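Local coordinates for succinate-semialdehyde dehydrogenase (Synechococcus sp., PDB 4ITA), which oxidises succinic semialdehyde to succinate with NADP+ as cofactor, as a member of the aldehyde dehydrogenase family, at the NADPH dihydro-nicotinamide-adenine-dinucleotide phosphate site and the interface of chains A and B. Sequence-based numbering; all coordinates share one arbitrary frame. Chains: chain A/B, Succinate-semialdehyde dehydrogenase.

Contact 1: the NADPH dihydro-nicotinamide-adenine-dinucleotide phosphate site. Residues chain A 129-131, 133, 138, 141, 156-159, 189, 192, 207-209, 212, 215, 230-232, 264, 361, 363, 427. With NDP (NADPH dihydro-nicotinamide-adenine-dinucleotide phosphate), chain C.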
loop_
_atom_site.group_PDB
_atom_site.type_symbol
_atom_site.label_atom_id
_atom_site.label_comp_id
_atom_site.label_asym_id
_atom_site.label_seq_id
_atom_site.Cartn_x
_atom_site.Cartn_y
_atom_site.Cartn_z
ATOM N N VAL A 129 4.688 -7.690 12.573
ATOM C CA VAL A 129 6.018 -8.155 12.943
ATOM C C VAL A 129 6.791 -6.945 13.448
ATOM O O VAL A 129 6.924 -5.941 12.734
ATOM C CB VAL A 129 6.749 -8.791 11.746
ATOM C CG1 VAL A 129 8.190 -9.149 12.121
ATOM C CG2 VAL A 129 5.996 -10.021 11.264
ATOM N N MET A 130 7.275 -7.026 14.685
ATOM C CA MET A 130 7.821 -5.859 15.383
ATOM C C MET A 130 9.232 -6.096 15.920
ATOM O O MET A 130 9.628 -7.232 16.155
ATOM C CB MET A 130 6.881 -5.446 16.521
ATOM C CG MET A 130 5.545 -4.881 16.024
ATOM S SD MET A 130 5.628 -3.242 15.219
ATOM C CE MET A 130 4.604 -3.508 13.769
ATOM N N PRO A 131 10.003 -5.014 16.114
ATOM C CA PRO A 131 11.391 -5.125 16.570
ATOM C C PRO A 131 11.575 -4.852 18.066
ATOM O O PRO A 131 10.684 -4.309 18.726
ATOM C CB PRO A 131 12.086 -4.031 15.764
ATOM C CG PRO A 131 11.073 -2.948 15.758
ATOM C CD PRO A 131 9.712 -3.647 15.636
ATOM N N ASN A 133 13.532 -2.682 19.511
ATOM C CA ASN A 133 14.078 -1.387 19.939
ATOM C C ASN A 133 13.106 -0.465 20.670
ATOM O O ASN A 133 13.512 0.275 21.565
ATOM C CB ASN A 133 14.851 -0.669 18.822
ATOM C CG ASN A 133 13.964 -0.137 17.728
ATOM O OD1 ASN A 133 12.903 -0.690 17.428
ATOM N ND2 ASN A 133 14.401 0.955 17.108
ATOM N N GLN A 138 6.179 0.648 19.453
ATOM C CA GLN A 138 5.887 0.248 18.078
ATOM C C GLN A 138 4.666 -0.657 18.007
ATOM O O GLN A 138 3.923 -0.637 17.019
ATOM C CB GLN A 138 7.077 -0.451 17.433
ATOM C CG GLN A 138 8.406 0.260 17.585
ATOM C CD GLN A 138 8.596 1.335 16.556
ATOM O OE1 GLN A 138 7.727 1.550 15.719
ATOM N NE2 GLN A 138 9.739 2.012 16.592
ATOM N N ARG A 141 1.648 1.652 18.470
ATOM C CA ARG A 141 1.550 2.451 17.253
ATOM C C ARG A 141 0.659 1.779 16.199
ATOM O O ARG A 141 -0.159 2.450 15.559
ATOM C CB ARG A 141 2.947 2.734 16.681
ATOM C CG ARG A 141 2.941 3.563 15.411
ATOM C CD ARG A 141 4.358 3.917 14.966
ATOM N NE ARG A 141 5.068 2.777 14.398
ATOM C CZ ARG A 141 6.235 2.866 13.765
ATOM N NH1 ARG A 141 6.835 4.042 13.638
ATOM N NH2 ARG A 141 6.813 1.775 13.274
ATOM N N LYS A 156 3.823 -10.935 16.014
ATOM C CA LYS A 156 5.086 -11.649 16.133
ATOM C C LYS A 156 6.124 -10.613 16.528
ATOM O O LYS A 156 6.566 -9.796 15.712
ATOM C CB LYS A 156 5.465 -12.357 14.825
ATOM C CG LYS A 156 6.770 -13.155 14.902
ATOM C CD LYS A 156 7.985 -12.398 14.340
ATOM C CE LYS A 156 9.272 -13.231 14.426
ATOM N NZ LYS A 156 9.778 -13.384 15.828
ATOM N N HIS A 157 6.473 -10.610 17.808
ATOM C CA HIS A 157 7.460 -9.677 18.324
ATOM C C HIS A 157 8.849 -10.285 18.163
ATOM O O HIS A 157 9.003 -11.461 17.818
ATOM C CB HIS A 157 7.168 -9.346 19.796
ATOM C CG HIS A 157 7.447 -7.922 20.163
ATOM N ND1 HIS A 157 8.430 -7.174 19.551
ATOM C CD2 HIS A 157 6.863 -7.108 21.076
ATOM C CE1 HIS A 157 8.440 -5.958 20.071
ATOM N NE2 HIS A 157 7.502 -5.892 21.000
ATOM N N ALA A 158 9.865 -9.475 18.421
ATOM C CA ALA A 158 11.240 -9.942 18.358
ATOM C C ALA A 158 11.453 -11.044 19.395
ATOM O O ALA A 158 10.850 -11.022 20.473
ATOM C CB ALA A 158 12.177 -8.783 18.612
ATOM N N SER A 159 12.329 -11.992 19.079
ATOM C CA SER A 159 12.513 -13.167 19.926
ATOM C C SER A 159 13.174 -12.880 21.266
ATOM O O SER A 159 13.135 -13.721 22.171
ATOM C CB SER A 159 13.298 -14.241 19.174
ATOM O OG SER A 159 12.495 -14.860 18.193
ATOM N N ALA A 189 11.219 -16.230 13.405
ATOM C CA ALA A 189 11.108 -15.664 12.067
ATOM C C ALA A 189 10.662 -16.688 11.021
ATOM O O ALA A 189 9.892 -16.360 10.113
ATOM C CB ALA A 189 12.431 -15.005 11.652
ATOM N N VAL A 192 6.733 -17.189 10.450
ATOM C CA VAL A 192 5.891 -16.103 9.951
ATOM C C VAL A 192 5.228 -16.450 8.610
ATOM O O VAL A 192 4.088 -16.059 8.345
ATOM C CB VAL A 192 6.708 -14.804 9.851
ATOM C CG1 VAL A 192 5.916 -13.707 9.154
ATOM C CG2 VAL A 192 7.115 -14.355 11.242
ATOM N N THR A 207 7.807 -3.610 11.084
ATOM C CA THR A 207 8.816 -2.627 11.445
ATOM C C THR A 207 10.085 -3.411 11.757
ATOM O O THR A 207 10.064 -4.356 12.550
ATOM C CB THR A 207 8.360 -1.798 12.656
ATOM O OG1 THR A 207 7.150 -1.107 12.312
ATOM C CG2 THR A 207 9.428 -0.786 13.051
ATOM N N GLY A 208 11.185 -3.059 11.108
ATOM C CA GLY A 208 12.389 -3.862 11.217
ATOM C C GLY A 208 13.412 -3.550 10.149
ATOM O O GLY A 208 13.395 -2.475 9.555
ATOM N N SER A 209 14.307 -4.499 9.917
ATOM C CA SER A 209 15.378 -4.332 8.946
ATOM C C SER A 209 14.912 -4.710 7.545
ATOM O O SER A 209 13.875 -5.359 7.363
ATOM C CB SER A 209 16.561 -5.213 9.327
ATOM O OG SER A 209 16.257 -6.570 9.052
ATOM N N ALA A 212 14.169 -8.544 6.708
ATOM C CA ALA A 212 12.892 -8.958 7.281
ATOM C C ALA A 212 11.724 -8.416 6.448
ATOM O O ALA A 212 10.792 -9.148 6.106
ATOM C CB ALA A 212 12.781 -8.491 8.721
ATOM N N SER A 215 11.384 -10.157 3.056
ATOM C CA SER A 215 10.797 -11.477 3.222
ATOM C C SER A 215 9.279 -11.390 3.395
ATOM O O SER A 215 8.520 -12.040 2.668
ATOM C CB SER A 215 11.436 -12.183 4.416
ATOM O OG SER A 215 10.919 -13.495 4.553
ATOM N N GLU A 230 8.008 -0.288 7.703
ATOM C CA GLU A 230 8.718 0.768 8.405
ATOM C C GLU A 230 10.122 0.242 8.678
ATOM O O GLU A 230 10.332 -0.528 9.613
ATOM C CB GLU A 230 7.998 1.095 9.719
ATOM C CG GLU A 230 6.594 1.702 9.561
ATOM C CD GLU A 230 6.594 3.216 9.400
ATOM O OE1 GLU A 230 7.677 3.836 9.446
ATOM O OE2 GLU A 230 5.492 3.790 9.229
ATOM N N LEU A 231 11.081 0.634 7.852
ATOM C CA LEU A 231 12.419 0.065 7.950
ATOM C C LEU A 231 13.426 1.079 8.480
ATOM O O LEU A 231 13.040 2.124 9.013
ATOM C CB LEU A 231 12.860 -0.551 6.614
ATOM C CG LEU A 231 11.806 -1.468 5.974
ATOM C CD1 LEU A 231 12.319 -1.991 4.643
ATOM C CD2 LEU A 231 11.381 -2.640 6.897
ATOM N N GLY A 232 14.707 0.764 8.356
ATOM C CA GLY A 232 15.737 1.589 8.963
ATOM C C GLY A 232 16.070 2.852 8.203
ATOM O O GLY A 232 15.537 3.119 7.123
ATOM N N CYS A 264 15.569 4.051 14.486
ATOM C CA CYS A 264 15.470 4.251 13.056
ATOM C C CYS A 264 15.626 5.719 12.647
ATOM O O CYS A 264 16.087 6.002 11.544
ATOM C CB CYS A 264 14.130 3.703 12.564
ATOM S SG CYS A 264 12.685 4.386 13.429
ATOM N N GLU A 361 23.388 1.423 7.896
ATOM C CA GLU A 361 22.792 1.940 9.118
ATOM C C GLU A 361 23.659 1.592 10.313
ATOM O O GLU A 361 24.030 0.429 10.504
ATOM C CB GLU A 361 21.386 1.372 9.327
ATOM C CG GLU A 361 20.743 1.867 10.621
ATOM C CD GLU A 361 19.298 1.438 10.785
ATOM O OE1 GLU A 361 18.983 0.273 10.464
ATOM O OE2 GLU A 361 18.483 2.263 11.254
ATOM N N PHE A 363 23.452 1.216 13.988
ATOM C CA PHE A 363 22.388 1.029 14.970
ATOM C C PHE A 363 23.021 0.922 16.351
ATOM O O PHE A 363 22.974 -0.119 16.998
ATOM C CB PHE A 363 21.593 -0.233 14.618
ATOM C CG PHE A 363 20.137 -0.166 14.989
ATOM C CD1 PHE A 363 19.324 0.841 14.494
ATOM C CD2 PHE A 363 19.576 -1.128 15.812
ATOM C CE1 PHE A 363 17.981 0.892 14.829
ATOM C CE2 PHE A 363 18.233 -1.087 16.147
ATOM C CZ PHE A 363 17.439 -0.078 15.653
ATOM N N PHE A 427 3.795 9.076 9.875
ATOM C CA PHE A 427 5.194 8.698 10.034
ATOM C C PHE A 427 5.516 7.500 9.158
ATOM O O PHE A 427 4.882 6.455 9.268
ATOM C CB PHE A 427 5.471 8.339 11.500
ATOM C CG PHE A 427 6.911 8.005 11.793
ATOM C CD1 PHE A 427 7.769 8.973 12.286
ATOM C CD2 PHE A 427 7.404 6.723 11.587
ATOM C CE1 PHE A 427 9.094 8.672 12.557
ATOM C CE2 PHE A 427 8.726 6.413 11.854
ATOM C CZ PHE A 427 9.572 7.387 12.343
HETATM P PA NDP C . 15.158 -7.454 12.405
HETATM O O1A NDP C . 14.615 -7.136 11.042
HETATM O O2A NDP C . 16.280 -8.444 12.551
HETATM O O5B NDP C . 13.952 -7.972 13.319
HETATM C C5B NDP C . 12.700 -7.278 13.396
HETATM C C4B NDP C . 11.540 -8.265 13.491
HETATM O O4B NDP C . 11.472 -9.016 12.276
HETATM C C3B NDP C . 11.711 -9.302 14.595
HETATM O O3B NDP C . 10.414 -9.677 15.078
HETATM C C2B NDP C . 12.331 -10.475 13.860
HETATM O O2B NDP C . 12.099 -11.728 14.488
HETATM C C1B NDP C . 11.548 -10.411 12.578
HETATM N N9A NDP C . 12.194 -11.041 11.417
HETATM C C8A NDP C . 13.501 -11.049 11.085
HETATM N N7A NDP C . 13.680 -11.707 9.914
HETATM C C5A NDP C . 12.471 -12.101 9.484
HETATM C C6A NDP C . 11.929 -12.836 8.330
HETATM N N6A NDP C . 12.758 -13.284 7.367
HETATM N N1A NDP C . 10.597 -13.030 8.285
HETATM C C2A NDP C . 9.765 -12.583 9.235
HETATM N N3A NDP C . 10.185 -11.912 10.317
HETATM C C4A NDP C . 11.499 -11.654 10.477
HETATM O O3 NDP C . 15.524 -5.993 13.017
HETATM P PN NDP C . 16.677 -5.462 14.031
HETATM O O1N NDP C . 18.016 -6.105 13.742
HETATM O O2N NDP C . 16.097 -5.492 15.418
HETATM O O5D NDP C . 16.784 -3.922 13.573
HETATM C C5D NDP C . 15.692 -3.034 13.768
HETATM C C4D NDP C . 15.410 -2.280 12.481
HETATM O O4D NDP C . 14.097 -1.702 12.535
HETATM C C3D NDP C . 16.364 -1.126 12.247
HETATM O O3D NDP C . 16.759 -1.083 10.872
HETATM C C2D NDP C . 15.511 0.060 12.651
HETATM O O2D NDP C . 16.002 1.260 12.053
HETATM C C1D NDP C . 14.153 -0.339 12.110
HETATM N N1N NDP C . 13.102 0.471 12.741
HETATM C C2N NDP C . 12.143 1.041 11.991
HETATM C C3N NDP C . 11.449 2.150 12.473
HETATM C C7N NDP C . 10.351 2.793 11.679
HETATM O O7N NDP C . 9.304 3.076 12.257
HETATM N N7N NDP C . 10.532 3.048 10.386
HETATM C C4N NDP C . 11.788 2.754 13.815
HETATM C C5N NDP C . 12.450 1.757 14.649
HETATM C C6N NDP C . 13.081 0.656 14.077
HETATM P P2B NDP C . 13.231 -12.452 15.369
HETATM O O1X NDP C . 12.540 -13.717 15.788
HETATM O O2X NDP C . 14.405 -12.699 14.451
HETATM O O3X NDP C . 13.565 -11.564 16.529
HETATM O O HOH W 1 13.606 -16.058 14.913
HETATM O O HOH W 2 9.080 -14.605 6.535
#

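Contact 2: the interface of chains A and B. Residues chain A 401, 405, 414-417; chain B 454-456.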
loop_
_atom_site.group_PDB
_atom_site.type_symbol
_atom_site.label_atom_id
_atom_site.label_comp_id
_atom_site.label_asym_id
_atom_site.label_seq_id
_atom_site.Cartn_x
_atom_site.Cartn_y
_atom_site.Cartn_z
ATOM N N GLN A 401 15.688 26.958 4.540
ATOM C CA GLN A 401 14.677 26.100 5.162
ATOM C C GLN A 401 13.773 25.473 4.110
ATOM O O GLN A 401 13.516 24.267 4.137
ATOM C CB GLN A 401 13.832 26.883 6.169
ATOM C CG GLN A 401 14.611 27.392 7.359
ATOM C CD GLN A 401 13.776 28.262 8.272
ATOM O OE1 GLN A 401 12.760 28.828 7.853
ATOM N NE2 GLN A 401 14.211 28.395 9.520
ATOM N N ILE A 405 13.376 21.504 3.170
ATOM C CA ILE A 405 12.051 20.883 3.222
ATOM C C ILE A 405 11.694 20.229 1.890
ATOM O O ILE A 405 11.222 19.093 1.849
ATOM C CB ILE A 405 10.970 21.915 3.611
ATOM C CG1 ILE A 405 11.134 22.316 5.075
ATOM C CG2 ILE A 405 9.570 21.359 3.358
ATOM C CD1 ILE A 405 10.347 23.550 5.472
ATOM N N PHE A 414 12.522 17.753 9.574
ATOM C CA PHE A 414 12.404 18.632 10.733
ATOM C C PHE A 414 13.416 19.760 10.627
ATOM O O PHE A 414 14.604 19.520 10.400
ATOM C CB PHE A 414 12.626 17.855 12.035
ATOM C CG PHE A 414 11.407 17.110 12.522
ATOM C CD1 PHE A 414 10.762 16.177 11.714
ATOM C CD2 PHE A 414 10.910 17.339 13.802
ATOM C CE1 PHE A 414 9.647 15.485 12.173
ATOM C CE2 PHE A 414 9.798 16.653 14.266
ATOM C CZ PHE A 414 9.158 15.732 13.453
ATOM N N ILE A 415 12.939 20.991 10.766
ATOM C CA ILE A 415 13.798 22.167 10.722
ATOM C C ILE A 415 13.972 22.726 12.138
ATOM O O ILE A 415 12.993 23.068 12.805
ATOM C CB ILE A 415 13.229 23.254 9.787
ATOM C CG1 ILE A 415 13.032 22.715 8.362
ATOM C CG2 ILE A 415 14.116 24.497 9.795
ATOM C CD1 ILE A 415 14.316 22.276 7.670
ATOM N N ASN A 416 15.226 22.798 12.588
ATOM C CA ASN A 416 15.578 23.305 13.917
ATOM C C ASN A 416 14.990 22.468 15.051
ATOM O O ASN A 416 14.648 22.987 16.119
ATOM C CB ASN A 416 15.217 24.794 14.065
ATOM C CG ASN A 416 16.001 25.681 13.115
ATOM O OD1 ASN A 416 17.135 25.365 12.745
ATOM N ND2 ASN A 416 15.398 26.789 12.707
ATOM N N GLY A 417 14.870 21.169 14.800
ATOM C CA GLY A 417 14.523 20.212 15.832
ATOM C C GLY A 417 14.923 18.825 15.385
ATOM O O GLY A 417 15.143 18.603 14.194
ATOM N N TRP B 454 8.101 19.578 10.047
ATOM C CA TRP B 454 7.984 20.216 11.353
ATOM C C TRP B 454 9.014 21.326 11.376
ATOM O O TRP B 454 10.203 21.072 11.176
ATOM C CB TRP B 454 8.270 19.198 12.461
ATOM C CG TRP B 454 8.086 19.686 13.882
ATOM C CD1 TRP B 454 7.011 19.461 14.692
ATOM C CD2 TRP B 454 9.030 20.432 14.665
ATOM N NE1 TRP B 454 7.218 20.038 15.928
ATOM C CE2 TRP B 454 8.447 20.642 15.933
ATOM C CE3 TRP B 454 10.307 20.947 14.415
ATOM C CZ2 TRP B 454 9.098 21.350 16.949
ATOM C CZ3 TRP B 454 10.952 21.651 15.428
ATOM C CH2 TRP B 454 10.345 21.844 16.676
ATOM N N LEU B 455 8.565 22.556 11.598
ATOM C CA LEU B 455 9.472 23.689 11.640
ATOM C C LEU B 455 9.326 24.405 12.973
ATOM O O LEU B 455 8.233 24.834 13.333
ATOM C CB LEU B 455 9.187 24.625 10.468
ATOM C CG LEU B 455 10.147 25.802 10.280
ATOM C CD1 LEU B 455 10.535 25.954 8.818
ATOM C CD2 LEU B 455 9.493 27.066 10.785
ATOM N N LYS B 456 10.433 24.526 13.703
ATOM C CA LYS B 456 10.398 25.121 15.036
ATOM C C LYS B 456 9.837 26.527 15.007
ATOM O O LYS B 456 8.950 26.839 15.811
ATOM C CB LYS B 456 11.790 25.149 15.661
ATOM C CG LYS B 456 11.796 25.713 17.078
ATOM C CD LYS B 456 13.211 25.920 17.604
ATOM C CE LYS B 456 13.184 26.388 19.056
ATOM N NZ LYS B 456 14.543 26.466 19.667
ATOM O OXT LYS B 456 10.256 27.355 14.193
HETATM O O HOH W 3 12.771 27.824 13.418
#

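Contact 1: the NADPH dihydro-nicotinamide-adenine-dinucleotide phosphate site
This is the Rossmann-fold cofactor cleft of an aldehyde dehydrogenase, and NADPH (NDP) is here covalently bonded to the catalytic cysteine. The thiol sulphur SG of A:Cys264 lies 1.9 Å from NDP C4N, the nicotinamide carbon that takes up or gives hydride in the redox reaction. SG stands in the crowded position between the backbone N and the carbonyl carbon (chi1 55°). The adduct occupies the nucleophile, which fits the cofactor-dependent oxidation protection reported for this enzyme.

Several bonds hold the carboxamide and, with the bond to sulphur, would limit rotation of the nicotinamide. A:Arg141 comes end-on, with NH1 and NH2 both donating to NDP O7N, which lies in the guanidinium plane. CD of A:Gln138 lies over one guanidinium face, towards its rim. The amide NDP N7N gives a nearly straight bond to the backbone O of A:Leu231 at 3.0 Å, on a lone pair in the carbonyl plane. It also donates to OE1 of A:Glu230, on the anti lone pair. A:Glu230 is the family's general-base glutamate, engaged here by the adduct's amide. The ring of A:Phe427 meets NDP C7N with its edge, and CG2 of A:Thr207 touches NDP C2N.

A:Glu361 reaches the nicotinamide ribose with an extended chain, CG anti to the backbone N (chi1 179°). Its two oxygens take one hydroxyl each, both on syn lone pairs: OE1 is 2.6 Å from NDP O3D and OE2 is 2.8 Å from NDP O2D. A:Phe363 packs against the same sugar through CE1.

At the diphosphate, NDP O1A accepts from both N and OG of A:Ser209. The adenine lies between two methyl groups, CB of A:Ala189 and CB of A:Ala212, the latter 3.5 Å from the centroid of the five-membered ring.

The 2'-phosphate distinguishes NADPH from NADH. A:Lys156, bent at chi2 (-98°) and chi4, makes a salt bridge from NZ to NDP O1X at 2.8 Å. OG of A:Ser159 reaches the same oxygen at 2.7 Å, while its backbone N donates to NDP O3X at 2.9 Å.

Contact 2: the interface of chains A and B
Strand 448-455 of chain B runs parallel to strand 412-415 of chain A, continuing a beta sheet across the subunit boundary at the oligomerisation arm of the aldehyde dehydrogenase fold. N of A:Ile415 donates to O of B:Trp454 at 2.8 Å, nearly along the C=O axis (170°). The next bond goes back, from N of B:Lys456 to O of A:Ile415 at 3.1 Å.

On one side of the strand pair, A:Phe414 meets B:Trp454, and the two side chains cross obliquely. CB of the tryptophan sits over the centre of the phenylalanine ring, 3.5 Å from its centroid. CE2 of the phenylalanine lies over one face of the indole, towards its rim. CG of B:Trp454 is anti to the backbone N (chi1 -176°). Its six-membered ring reaches CA of A:Gly417 through CZ3. An alanine at A:Phe414 would remove the ring under CB of B:Trp454 and would probably leave the indole less firmly held.

On the other side, B:Leu455 and A:Ile415 lie side by side and point the same way, with CD1 of the leucine 3.9 Å from CB of the isoleucine. A:Gln401 and A:Ile405, both from helix 398-407, cross this leucine at about a right angle and meet CD1.

B:Lys456 is the C-terminal residue. A water links its terminal carboxylate oxygen OXT to ND2 of A:Asn416, 2.9 Å from that amide nitrogen. CB of the lysine packs against CB of A:Asn416.

The centres of the C-alpha atoms of contact 1 and contact 2 lie about 27 Å apart, and the two have no residue in common. Contact 1 is built from strands, loops and helices such as 137-149 and 210-222, together with A:Cys264, A:Glu361, A:Phe363 and A:Phe427. Contact 2 uses strand 412-415 and helix 398-407 of chain A and the C-terminal end of chain B. A:Glu361 and A:Phe427 lie in loops on either side of the contact 2 segment in sequence. Subunit pairing might steady the part of chain A between these loops, although the structure alone does not show such coupling. Two-fold symmetry gives each subunit both contacts.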